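Local coordinates for uncharacterized protein (Parabacteroides distasonis, PDB 3LM3) that is of unknown function but is probably a glycoside hydrolase or carbohydrate deacetylase, at residues A[220-224]-A[343-347]; A[247-251]-A[260-264]; A[14-18]-A[328-333]; A[188-192]-A[277-281]. One frame throughout, in Å; residues are numbered along the deposited sequence.

Contact 1. Residues A[220-224]-A[343-347]; sequences MDFIC and FVERG
The ring of Phe222 leans over Phe343, CE2 lying 3.6 Å from Phe343 CB, with the two ring centroids 5.3 Å apart and the planes oblique at 48°. Residues 343-346 are extended strand, so Phe343 and Glu345 point their CA-to-CB bonds toward 220-224 while Val344 and Arg346 point away. Residues 220 and 221 are extended, and a weakly bonded helical turn follows Asp221. In register, Phe222 CA sits 7.4 Å from Glu345 CA, and Ile223 CA 6.6 Å from Gly347 CA. Asp221, chi1 t, is the N-cap: its OD1 accepts a weak bond from Ile223 N at 3.0 Å. Glu345, t at chi1 and chi2, is long enough to reach the same helix start, where Ile223 N also gives OE1 a weak bond at 3.3 Å. The two acids meet closely, Asp221 OD1 lying 2.5 Å from Glu345 OE2. Each has a further partner, Ser353 for Asp221 and His264 for Glu345. Ile223, chi1 m and chi2 t, runs its CD1 to 3.2 Å from Gly347 N. Phe222, chi1 m, is further enclosed by Trp174 and Trp361. The arrangement is that of a capped helix start packed on an edge strand, here the outermost strand 341-346 of a four-stranded antiparallel sheet.

Contact 2. Residues A[247-251]-A[260-264]; sequences IETYK and REVMH
Thr249 and Val262 meet where two consecutive helices face each other, Thr249 OG1 lying 3.3 Å from Val262 CG2. Segment 247-251 has a wider pi-type turn, with Thr249 at phi/psi -128/-90, whereas 260-264 is regular alpha helix, His264 N bonding to Arg260 O at 3.0 Å. The short axes approach to 9.3 Å, their N-to-C directions 131° apart; Thr249 CA and Glu261 CA, 6.7 Å apart, set the register. Thr249 takes chi1 p, which suits a residue with two tasks: its hydroxyl OG1 bonds back to Gly245 O, and its methyl CG2 lies 3.9 Å from Glu261 CG. The contact thus joins two successive helices, 247-253 and the long 255-277, which a tight connection folds against each other. Val262, chi1 t, points toward the first helix, and its compact branched side chain also brings CG2 to 3.6 Å from Tyr250 CE2. Tyr250, chi1 m and chi2 -71°, starts sideways but carries its ring across to Val262; its OH bonds to His259 and stands 4.3 Å from CE of Met263, a selenomethionine with chi1 and chi2 both m. Glu261 begins toward Thr249, but chi1 t and chi2 p lead its carboxylate away, to Ser348, so mainly its aliphatic part serves this interface. Trp306 of helix 296-313 packs against both Tyr250 and Val262.

Contact 3. Residues A[14-18]-A[328-333]; sequences PLTIE and LWRKQY
An ST turn in the loop leading into strand 21-29 shapes the chain that lies against the C-terminal end of helix 322-332: Thr16 OG1 accepts from Glu18 N at 3.3 Å. The loop has no regular structure and begins at Pro14 after a cis peptide bond; residues 328-332 are helical, and Tyr333 is the first to leave helical angles. Ile17 CA and Leu328 CA are the register pair, 5.6 Å apart. Ile17, t at both chi angles, is the buried apolar residue of the loop: CD1 lies 3.7 Å from Trp329 CD1 at the indole edge, and CG2 is 3.7 Å from Gln332 CB and 4.2 Å from Tyr333 CE2. Leu328, chi1 m and chi2 t, places CD2 3.5 Å from Leu15 O and CD1 4.2 Å from Pro14 CG; Phe22 of strand 21-29 packs on Pro14, Ile17 and Leu328. At the outer margin, the long, flexible Lys331 donates from NZ to Leu15 O at 2.5 Å, and Glu18 OE2 lies 2.8 Å from Tyr333 OH. Water fills the gap between the backbones: one molecule accepts from Ile17 N at 3.0 Å and donates to Leu328 O at 2.8 Å.

Contact 4. Residues A[188-192]-A[277-281]; sequences PSYPF and NGFGW
From Pro188 the irregular chain of 188-192 passes to Ser189, whose carbonyl O lies 3.8 Å from Trp281 CZ3. Tyr190 follows and dominates the contact; its CA is 8.0 Å from Trp281 CA, a gap its long side chain spans. With chi1 at -100°, between wells, and chi2 28°, the ring reaches across so that OH accepts from Trp281 N at 2.9 Å; the hydroxyl also bonds to His269. Tyr190 CE2 is 3.5 Å from Phe279 CE2, the planes 18° apart but slid so that they barely overlap, with centroids 5.2 Å apart. Trp281, chi1 t, brings CE3 to 3.9 Å from Tyr190 CD1, completing an aromatic cluster. Pro191, a compact apolar residue, sets CD 4.0 Å from Trp281 CE3 and 4.3 Å from Phe279 CZ. In the other segment Gly278, just past its helix, has positive phi, 93°, where a CB would jam against the preceding carbonyl. Phe279, chi1 p, and Gly280 are extended, and the Tyr190 OH lies 3.6 Å from Gly280 CA. The cluster thus sits where helix 255-277 passes into parallel strand 280-287, with strands 213-216 and 341-346 and Phe325 of helix 322-332 packed around it.

How the contacts relate
Along the chain the segments run 14-18, 188-192, 220-224, 247-251, 260-264, 277-281, 328-333 and 343-347: contact 1 crosses contacts 3 and 4, contact 3 encloses contact 4, and contact 2 lies within the other three. Contacts 3 and 4 have centres 11 Å apart and touch, as do contacts 1 and 4 (15 Å) and contacts 1 and 2 (13 Å); contacts 2 and 3 are farthest, 28 Å between centres. Helix 255-277 leads from contact 2 to strand 280-287 at contact 4, and strand 341-346 carries contact 1 past contact 4. The four form a continuous run joining the parallel-stranded region, consistent with the glycoside hydrolase and carbohydrate esterase clan, to the antiparallel sheet.

Contact 1. Residues A[220-224]-A[343-347]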
loop_
_atom_site.group_PDB
_atom_site.type_symbol
_atom_site.label_atom_id
_atom_site.label_comp_id
_atom_site.label_asym_id
_atom_site.label_seq_id
_atom_site.Cartn_x
_atom_site.Cartn_y
_atom_site.Cartn_z
HETATM N N MSE A 220 -5.050 -5.308 1.181
HETATM C CA MSE A 220 -5.091 -6.766 1.118
HETATM C C MSE A 220 -6.335 -7.365 1.750
HETATM O O MSE A 220 -6.866 -6.850 2.735
HETATM C CB MSE A 220 -3.893 -7.360 1.834
HETATM C CG MSE A 220 -2.578 -7.093 1.177
HETATM SE SE MSE A 220 -2.431 -7.899 -0.561
HETATM C CE MSE A 220 -2.931 -6.434 -1.618
ATOM N N ASP A 221 -6.742 -8.513 1.209
ATOM C CA ASP A 221 -7.619 -9.412 1.955
ATOM C C ASP A 221 -6.694 -10.093 2.950
ATOM O O ASP A 221 -5.803 -10.846 2.569
ATOM C CB ASP A 221 -8.263 -10.394 0.995
ATOM C CG ASP A 221 -9.232 -11.354 1.700
ATOM O OD1 ASP A 221 -8.943 -11.724 2.863
ATOM O OD2 ASP A 221 -10.294 -11.718 1.101
ATOM N N PHE A 222 -6.911 -9.825 4.238
ATOM C CA PHE A 222 -5.993 -10.315 5.264
ATOM C C PHE A 222 -5.858 -11.834 5.271
ATOM O O PHE A 222 -4.783 -12.374 5.553
ATOM C CB PHE A 222 -6.427 -9.853 6.659
ATOM C CG PHE A 222 -6.247 -8.383 6.922
ATOM C CD1 PHE A 222 -4.997 -7.805 6.854
ATOM C CD2 PHE A 222 -7.294 -7.615 7.408
ATOM C CE1 PHE A 222 -4.816 -6.479 7.164
ATOM C CE2 PHE A 222 -7.112 -6.272 7.724
ATOM C CZ PHE A 222 -5.870 -5.724 7.637
ATOM N N ILE A 223 -6.930 -12.547 4.958
ATOM C CA ILE A 223 -6.858 -14.012 4.912
ATOM C C ILE A 223 -5.932 -14.468 3.779
ATOM O O ILE A 223 -5.087 -15.353 3.973
ATOM C CB ILE A 223 -8.269 -14.623 4.815
ATOM C CG1 ILE A 223 -8.975 -14.409 6.184
ATOM C CG2 ILE A 223 -8.198 -16.110 4.485
ATOM C CD1 ILE A 223 -10.455 -14.678 6.187
ATOM N N CYS A 224 -6.042 -13.863 2.605
ATOM C CA CYS A 224 -5.178 -14.222 1.493
ATOM C C CYS A 224 -3.716 -13.890 1.777
ATOM O O CYS A 224 -2.801 -14.628 1.390
ATOM C CB CYS A 224 -5.607 -13.502 0.225
ATOM S SG CYS A 224 -7.349 -13.760 -0.249
ATOM N N PHE A 343 -8.810 -4.827 13.181
ATOM C CA PHE A 343 -9.605 -5.351 12.086
ATOM C C PHE A 343 -10.119 -6.728 12.413
ATOM O O PHE A 343 -9.444 -7.481 13.113
ATOM C CB PHE A 343 -8.785 -5.422 10.789
ATOM C CG PHE A 343 -8.222 -4.104 10.379
ATOM C CD1 PHE A 343 -9.004 -3.180 9.712
ATOM C CD2 PHE A 343 -6.916 -3.767 10.682
ATOM C CE1 PHE A 343 -8.499 -1.925 9.400
ATOM C CE2 PHE A 343 -6.403 -2.495 10.341
ATOM C CZ PHE A 343 -7.201 -1.593 9.689
ATOM N N VAL A 344 -11.294 -7.040 11.886
ATOM C CA VAL A 344 -11.879 -8.384 11.958
ATOM C C VAL A 344 -12.372 -8.753 10.567
ATOM O O VAL A 344 -13.026 -7.929 9.905
ATOM C CB VAL A 344 -13.048 -8.446 12.952
ATOM C CG1 VAL A 344 -13.737 -9.820 12.894
ATOM C CG2 VAL A 344 -12.578 -8.110 14.363
ATOM N N GLU A 345 -12.055 -9.955 10.106
ATOM C CA GLU A 345 -12.505 -10.410 8.789
ATOM C C GLU A 345 -12.802 -11.882 8.805
ATOM O O GLU A 345 -12.035 -12.647 9.352
ATOM C CB GLU A 345 -11.421 -10.161 7.751
ATOM C CG GLU A 345 -11.842 -10.587 6.342
ATOM C CD GLU A 345 -10.724 -10.946 5.422
ATOM O OE1 GLU A 345 -9.548 -10.697 5.755
ATOM O OE2 GLU A 345 -11.026 -11.444 4.291
ATOM N N ARG A 346 -13.908 -12.265 8.184
ATOM C CA ARG A 346 -14.133 -13.656 7.785
ATOM C C ARG A 346 -13.949 -13.786 6.287
ATOM O O ARG A 346 -14.105 -12.819 5.534
ATOM C CB ARG A 346 -15.503 -14.168 8.201
ATOM C CG ARG A 346 -15.617 -14.368 9.665
ATOM C CD ARG A 346 -17.005 -14.823 10.060
ATOM N NE ARG A 346 -17.023 -15.158 11.475
ATOM C CZ ARG A 346 -18.007 -15.831 12.074
ATOM N NH1 ARG A 346 -19.069 -16.224 11.392
ATOM N NH2 ARG A 346 -17.908 -16.096 13.370
ATOM N N GLY A 347 -13.588 -14.974 5.813
ATOM C CA GLY A 347 -13.340 -15.136 4.382
ATOM C C GLY A 347 -14.577 -14.833 3.560
ATOM O O GLY A 347 -15.710 -15.062 4.013
#

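Contact 2. Residues A[247-251]-A[260-264]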
loop_
_atom_site.group_PDB
_atom_site.type_symbol
_atom_site.label_atom_id
_atom_site.label_comp_id
_atom_site.label_asym_id
_atom_site.label_seq_id
_atom_site.Cartn_x
_atom_site.Cartn_y
_atom_site.Cartn_z
ATOM N N ILE A 247 -5.262 -7.080 -10.680
ATOM C CA ILE A 247 -4.608 -8.240 -11.315
ATOM C C ILE A 247 -5.173 -9.556 -10.780
ATOM O O ILE A 247 -5.523 -10.471 -11.546
ATOM C CB ILE A 247 -3.079 -8.184 -11.135
ATOM C CG1 ILE A 247 -2.499 -7.068 -12.022
ATOM C CG2 ILE A 247 -2.418 -9.551 -11.439
ATOM C CD1 ILE A 247 -2.707 -7.257 -13.539
ATOM N N GLU A 248 -5.271 -9.650 -9.456
ATOM C CA GLU A 248 -5.662 -10.895 -8.795
ATOM C C GLU A 248 -7.167 -11.063 -8.647
ATOM O O GLU A 248 -7.638 -12.078 -8.106
ATOM C CB GLU A 248 -4.995 -10.991 -7.420
ATOM C CG GLU A 248 -3.495 -10.954 -7.453
ATOM C CD GLU A 248 -2.866 -9.589 -7.579
ATOM O OE1 GLU A 248 -3.563 -8.571 -7.447
ATOM O OE2 GLU A 248 -1.623 -9.566 -7.828
ATOM N N THR A 249 -7.931 -10.075 -9.125
ATOM C CA THR A 249 -9.381 -10.061 -8.948
ATOM C C THR A 249 -10.080 -9.856 -10.293
ATOM O O THR A 249 -10.376 -10.822 -10.990
ATOM C CB THR A 249 -9.820 -9.012 -7.887
ATOM O OG1 THR A 249 -9.389 -7.690 -8.278
ATOM C CG2 THR A 249 -9.250 -9.374 -6.521
ATOM N N TYR A 250 -10.330 -8.609 -10.689
ATOM C CA TYR A 250 -10.974 -8.339 -11.964
ATOM C C TYR A 250 -10.353 -9.102 -13.149
ATOM O O TYR A 250 -11.080 -9.705 -13.954
ATOM C CB TYR A 250 -10.950 -6.835 -12.271
ATOM C CG TYR A 250 -11.833 -6.039 -11.345
ATOM C CD1 TYR A 250 -13.211 -6.116 -11.434
ATOM C CD2 TYR A 250 -11.296 -5.179 -10.395
ATOM C CE1 TYR A 250 -14.017 -5.402 -10.563
ATOM C CE2 TYR A 250 -12.125 -4.443 -9.513
ATOM C CZ TYR A 250 -13.467 -4.553 -9.604
ATOM O OH TYR A 250 -14.235 -3.854 -8.699
ATOM N N LYS A 251 -9.031 -9.091 -13.252
ATOM C CA LYS A 251 -8.335 -9.769 -14.356
ATOM C C LYS A 251 -8.297 -11.279 -14.098
ATOM O O LYS A 251 -8.820 -12.046 -14.885
ATOM C CB LYS A 251 -6.958 -9.162 -14.547
ATOM C CG LYS A 251 -6.250 -9.533 -15.841
ATOM C CD LYS A 251 -5.633 -10.899 -15.829
ATOM C CE LYS A 251 -4.463 -11.089 -14.879
ATOM N NZ LYS A 251 -3.779 -12.427 -15.150
ATOM N N ARG A 260 -16.631 -9.022 -6.620
ATOM C CA ARG A 260 -17.120 -9.432 -5.322
ATOM C C ARG A 260 -15.975 -9.480 -4.298
ATOM O O ARG A 260 -16.153 -9.092 -3.137
ATOM C CB ARG A 260 -17.806 -10.796 -5.399
ATOM C CG ARG A 260 -19.180 -10.750 -6.032
ATOM C CD ARG A 260 -19.760 -12.148 -6.092
ATOM N NE ARG A 260 -21.170 -12.187 -6.493
ATOM C CZ ARG A 260 -21.616 -12.193 -7.739
ATOM N NH1 ARG A 260 -20.780 -12.178 -8.783
ATOM N NH2 ARG A 260 -22.934 -12.237 -7.930
ATOM N N GLU A 261 -14.797 -9.952 -4.707
ATOM C CA GLU A 261 -13.656 -10.006 -3.786
ATOM C C GLU A 261 -13.155 -8.595 -3.439
ATOM O O GLU A 261 -12.795 -8.321 -2.302
ATOM C CB GLU A 261 -12.558 -10.869 -4.370
ATOM C CG GLU A 261 -11.271 -10.897 -3.570
ATOM C CD GLU A 261 -11.376 -11.380 -2.147
ATOM O OE1 GLU A 261 -12.353 -12.068 -1.777
ATOM O OE2 GLU A 261 -10.402 -11.073 -1.401
ATOM N N VAL A 262 -13.156 -7.694 -4.426
ATOM C CA VAL A 262 -12.764 -6.293 -4.178
ATOM C C VAL A 262 -13.734 -5.626 -3.199
ATOM O O VAL A 262 -13.290 -4.980 -2.246
ATOM C CB VAL A 262 -12.662 -5.512 -5.493
ATOM C CG1 VAL A 262 -12.340 -4.056 -5.231
ATOM C CG2 VAL A 262 -11.553 -6.128 -6.364
HETATM N N MSE A 263 -15.036 -5.833 -3.390
HETATM C CA MSE A 263 -16.020 -5.274 -2.446
HETATM C C MSE A 263 -15.842 -5.845 -1.057
HETATM O O MSE A 263 -15.910 -5.107 -0.062
HETATM C CB MSE A 263 -17.449 -5.505 -2.933
HETATM C CG MSE A 263 -17.779 -4.790 -4.261
HETATM SE SE MSE A 263 -17.738 -2.845 -4.225
HETATM C CE MSE A 263 -15.941 -2.608 -4.937
ATOM N N HIS A 264 -15.626 -7.161 -0.962
ATOM C CA HIS A 264 -15.412 -7.812 0.322
ATOM C C HIS A 264 -14.212 -7.203 1.053
ATOM O O HIS A 264 -14.255 -6.921 2.255
ATOM C CB HIS A 264 -15.168 -9.310 0.115
ATOM C CG HIS A 264 -14.714 -10.019 1.348
ATOM N ND1 HIS A 264 -15.602 -10.474 2.295
ATOM C CD2 HIS A 264 -13.471 -10.314 1.810
ATOM C CE1 HIS A 264 -14.926 -11.044 3.276
ATOM N NE2 HIS A 264 -13.632 -10.935 3.022
#

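Contact 3. Residues A[14-18]-A[328-333]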
loop_
_atom_site.group_PDB
_atom_site.type_symbol
_atom_site.label_atom_id
_atom_site.label_comp_id
_atom_site.label_asym_id
_atom_site.label_seq_id
_atom_site.Cartn_x
_atom_site.Cartn_y
_atom_site.Cartn_z
ATOM N N PRO A 14 -12.882 16.343 1.853
ATOM C CA PRO A 14 -13.301 16.575 3.226
ATOM C C PRO A 14 -12.185 17.220 4.019
ATOM O O PRO A 14 -11.027 17.160 3.622
ATOM C CB PRO A 14 -13.543 15.164 3.746
ATOM C CG PRO A 14 -12.521 14.375 3.062
ATOM C CD PRO A 14 -12.192 15.047 1.744
ATOM N N LEU A 15 -12.540 17.828 5.131
ATOM C CA LEU A 15 -11.564 18.564 5.909
ATOM C C LEU A 15 -11.009 17.712 7.046
ATOM O O LEU A 15 -10.006 18.110 7.663
ATOM C CB LEU A 15 -12.172 19.877 6.431
ATOM C CG LEU A 15 -12.558 20.940 5.378
ATOM C CD1 LEU A 15 -12.931 22.260 6.053
ATOM C CD2 LEU A 15 -11.443 21.165 4.344
ATOM N N THR A 16 -11.637 16.565 7.356
ATOM C CA THR A 16 -11.141 15.719 8.446
ATOM C C THR A 16 -11.239 14.234 8.133
ATOM O O THR A 16 -12.154 13.790 7.439
ATOM C CB THR A 16 -11.870 15.995 9.775
ATOM O OG1 THR A 16 -11.324 15.172 10.821
ATOM C CG2 THR A 16 -13.364 15.722 9.633
ATOM N N ILE A 17 -10.280 13.476 8.658
ATOM C CA ILE A 17 -10.269 12.022 8.526
ATOM C C ILE A 17 -11.359 11.352 9.352
ATOM O O ILE A 17 -11.941 10.346 8.934
ATOM C CB ILE A 17 -8.874 11.469 8.904
ATOM C CG1 ILE A 17 -8.727 10.005 8.468
ATOM C CG2 ILE A 17 -8.576 11.702 10.403
ATOM C CD1 ILE A 17 -7.281 9.516 8.598
ATOM N N GLU A 18 -11.736 11.950 10.486
ATOM C CA GLU A 18 -12.583 11.212 11.411
ATOM C C GLU A 18 -13.996 11.029 10.872
ATOM O O GLU A 18 -14.637 11.949 10.352
ATOM C CB GLU A 18 -12.567 11.789 12.841
ATOM C CG GLU A 18 -11.209 11.617 13.571
ATOM C CD GLU A 18 -10.819 10.144 13.788
ATOM O OE1 GLU A 18 -11.599 9.416 14.462
ATOM O OE2 GLU A 18 -9.742 9.727 13.291
ATOM N N LEU A 328 -4.370 14.422 5.714
ATOM C CA LEU A 328 -5.526 14.356 6.621
ATOM C C LEU A 328 -5.205 13.543 7.870
ATOM O O LEU A 328 -5.563 13.926 8.987
ATOM C CB LEU A 328 -6.761 13.752 5.929
ATOM C CG LEU A 328 -7.493 14.659 4.964
ATOM C CD1 LEU A 328 -8.494 13.850 4.136
ATOM C CD2 LEU A 328 -8.175 15.835 5.719
ATOM N N TRP A 329 -4.502 12.430 7.700
ATOM C CA TRP A 329 -4.111 11.599 8.829
ATOM C C TRP A 329 -3.164 12.367 9.759
ATOM O O TRP A 329 -3.364 12.411 10.970
ATOM C CB TRP A 329 -3.517 10.274 8.348
ATOM C CG TRP A 329 -3.257 9.304 9.440
ATOM C CD1 TRP A 329 -4.080 8.314 9.876
ATOM C CD2 TRP A 329 -2.057 9.188 10.213
ATOM N NE1 TRP A 329 -3.488 7.609 10.888
ATOM C CE2 TRP A 329 -2.239 8.131 11.117
ATOM C CE3 TRP A 329 -0.847 9.893 10.233
ATOM C CZ2 TRP A 329 -1.250 7.742 12.034
ATOM C CZ3 TRP A 329 0.128 9.506 11.130
ATOM C CH2 TRP A 329 -0.074 8.441 12.014
ATOM N N ARG A 330 -2.177 13.019 9.175
ATOM C CA ARG A 330 -1.160 13.776 9.912
ATOM C C ARG A 330 -1.768 14.960 10.664
ATOM O O ARG A 330 -1.237 15.370 11.704
ATOM C CB ARG A 330 -0.117 14.256 8.893
ATOM C CG ARG A 330 1.020 15.079 9.447
ATOM C CD ARG A 330 2.194 15.088 8.426
ATOM N NE ARG A 330 3.263 15.992 8.862
ATOM C CZ ARG A 330 3.372 17.274 8.555
ATOM N NH1 ARG A 330 2.538 17.892 7.723
ATOM N NH2 ARG A 330 4.389 17.972 9.069
ATOM N N LYS A 331 -2.862 15.505 10.158
ATOM C CA LYS A 331 -3.552 16.588 10.853
ATOM C C LYS A 331 -4.150 16.116 12.184
ATOM O O LYS A 331 -4.188 16.889 13.156
ATOM C CB LYS A 331 -4.625 17.181 9.941
ATOM C CG LYS A 331 -5.362 18.370 10.501
ATOM C CD LYS A 331 -5.924 19.243 9.389
ATOM C CE LYS A 331 -7.032 18.540 8.621
ATOM N NZ LYS A 331 -7.904 19.519 7.889
ATOM N N GLN A 332 -4.596 14.870 12.219
ATOM C CA GLN A 332 -5.286 14.306 13.385
ATOM C C GLN A 332 -4.344 13.570 14.341
ATOM O O GLN A 332 -4.497 13.668 15.561
ATOM C CB GLN A 332 -6.386 13.357 12.905
ATOM C CG GLN A 332 -7.214 12.715 14.000
ATOM C CD GLN A 332 -8.065 13.715 14.748
ATOM O OE1 GLN A 332 -8.400 14.770 14.232
ATOM N NE2 GLN A 332 -8.430 13.379 15.983
ATOM N N TYR A 333 -3.378 12.840 13.799
ATOM C CA TYR A 333 -2.514 11.962 14.574
ATOM C C TYR A 333 -1.120 12.543 14.564
ATOM O O TYR A 333 -0.528 12.695 13.499
ATOM C CB TYR A 333 -2.496 10.547 13.939
ATOM C CG TYR A 333 -3.856 9.861 13.913
ATOM C CD1 TYR A 333 -4.267 9.090 14.994
ATOM C CD2 TYR A 333 -4.734 10.012 12.858
ATOM C CE1 TYR A 333 -5.531 8.482 15.003
ATOM C CE2 TYR A 333 -6.005 9.410 12.865
ATOM C CZ TYR A 333 -6.376 8.649 13.946
ATOM O OH TYR A 333 -7.625 8.060 13.963
HETATM O O HOH W 1 -8.423 16.247 12.041
HETATM O O HOH W 2 -7.979 15.086 9.617
#

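Contact 4. Residues A[188-192]-A[277-281]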
loop_
_atom_site.group_PDB
_atom_site.type_symbol
_atom_site.label_atom_id
_atom_site.label_comp_id
_atom_site.label_asym_id
_atom_site.label_seq_id
_atom_site.Cartn_x
_atom_site.Cartn_y
_atom_site.Cartn_z
ATOM N N PRO A 188 2.637 -2.183 10.492
ATOM C CA PRO A 188 1.194 -1.939 10.429
ATOM C C PRO A 188 0.744 -1.734 9.002
ATOM O O PRO A 188 1.528 -1.330 8.147
ATOM C CB PRO A 188 0.996 -0.622 11.221
ATOM C CG PRO A 188 2.263 -0.509 12.073
ATOM C CD PRO A 188 3.345 -1.079 11.183
ATOM N N SER A 189 -0.528 -2.019 8.731
ATOM C CA SER A 189 -1.095 -1.804 7.412
ATOM C C SER A 189 -1.768 -0.453 7.287
ATOM O O SER A 189 -2.018 -0.008 6.177
ATOM C CB SER A 189 -2.051 -2.913 7.046
ATOM O OG SER A 189 -3.228 -2.868 7.815
ATOM N N TYR A 190 -2.084 0.190 8.391
ATOM C CA TYR A 190 -2.656 1.535 8.383
ATOM C C TYR A 190 -1.553 2.529 8.713
ATOM O O TYR A 190 -0.396 2.135 9.000
ATOM C CB TYR A 190 -3.856 1.631 9.336
ATOM C CG TYR A 190 -5.249 1.538 8.695
ATOM C CD1 TYR A 190 -5.475 0.841 7.502
ATOM C CD2 TYR A 190 -6.338 2.110 9.343
ATOM C CE1 TYR A 190 -6.740 0.773 6.950
ATOM C CE2 TYR A 190 -7.616 2.046 8.801
ATOM C CZ TYR A 190 -7.815 1.358 7.610
ATOM O OH TYR A 190 -9.104 1.215 7.114
ATOM N N PRO A 191 -1.866 3.831 8.632
ATOM C CA PRO A 191 -0.777 4.808 8.601
ATOM C C PRO A 191 -0.045 4.918 9.921
ATOM O O PRO A 191 -0.628 4.752 10.999
ATOM C CB PRO A 191 -1.486 6.116 8.280
ATOM C CG PRO A 191 -2.695 5.643 7.487
ATOM C CD PRO A 191 -3.158 4.424 8.222
ATOM N N PHE A 192 1.260 5.177 9.835
ATOM C CA PHE A 192 2.095 5.367 11.017
ATOM C C PHE A 192 3.292 6.239 10.677
ATOM O O PHE A 192 3.636 6.387 9.507
ATOM C CB PHE A 192 2.583 4.018 11.591
ATOM C CG PHE A 192 3.462 3.212 10.636
ATOM C CD1 PHE A 192 2.895 2.474 9.621
ATOM C CD2 PHE A 192 4.852 3.199 10.766
ATOM C CE1 PHE A 192 3.674 1.734 8.752
ATOM C CE2 PHE A 192 5.639 2.467 9.879
ATOM C CZ PHE A 192 5.055 1.751 8.869
ATOM N N ASN A 277 -11.990 1.751 14.154
ATOM C CA ASN A 277 -10.830 2.659 14.038
ATOM C C ASN A 277 -11.177 4.127 13.919
ATOM O O ASN A 277 -10.294 4.971 14.008
ATOM C CB ASN A 277 -9.968 2.224 12.852
ATOM C CG ASN A 277 -9.466 0.803 13.027
ATOM O OD1 ASN A 277 -9.047 0.451 14.147
ATOM N ND2 ASN A 277 -9.551 -0.027 11.965
ATOM N N GLY A 278 -12.427 4.424 13.614
ATOM C CA GLY A 278 -12.878 5.792 13.486
ATOM C C GLY A 278 -12.825 6.355 12.077
ATOM O O GLY A 278 -13.364 7.428 11.817
ATOM N N PHE A 279 -12.150 5.663 11.165
ATOM C CA PHE A 279 -12.145 6.026 9.748
ATOM C C PHE A 279 -11.898 4.720 8.999
ATOM O O PHE A 279 -11.504 3.710 9.618
ATOM C CB PHE A 279 -11.056 7.048 9.378
ATOM C CG PHE A 279 -9.634 6.551 9.529
ATOM C CD1 PHE A 279 -8.965 6.659 10.733
ATOM C CD2 PHE A 279 -8.963 6.021 8.448
ATOM C CE1 PHE A 279 -7.641 6.211 10.870
ATOM C CE2 PHE A 279 -7.660 5.565 8.578
ATOM C CZ PHE A 279 -7.000 5.667 9.786
ATOM N N GLY A 280 -12.106 4.748 7.681
ATOM C CA GLY A 280 -11.738 3.609 6.835
ATOM C C GLY A 280 -10.946 4.104 5.652
ATOM O O GLY A 280 -11.267 5.154 5.107
ATOM N N TRP A 281 -9.959 3.316 5.228
ATOM C CA TRP A 281 -9.086 3.703 4.129
ATOM C C TRP A 281 -8.701 2.483 3.299
ATOM O O TRP A 281 -8.257 1.466 3.843
ATOM C CB TRP A 281 -7.824 4.373 4.678
ATOM C CG TRP A 281 -6.748 4.587 3.643
ATOM C CD1 TRP A 281 -6.858 5.243 2.445
ATOM C CD2 TRP A 281 -5.402 4.100 3.720
ATOM N NE1 TRP A 281 -5.641 5.202 1.784
ATOM C CE2 TRP A 281 -4.751 4.477 2.530
ATOM C CE3 TRP A 281 -4.692 3.364 4.673
ATOM C CZ2 TRP A 281 -3.411 4.178 2.274
ATOM C CZ3 TRP A 281 -3.391 3.050 4.409
ATOM C CH2 TRP A 281 -2.754 3.456 3.232
#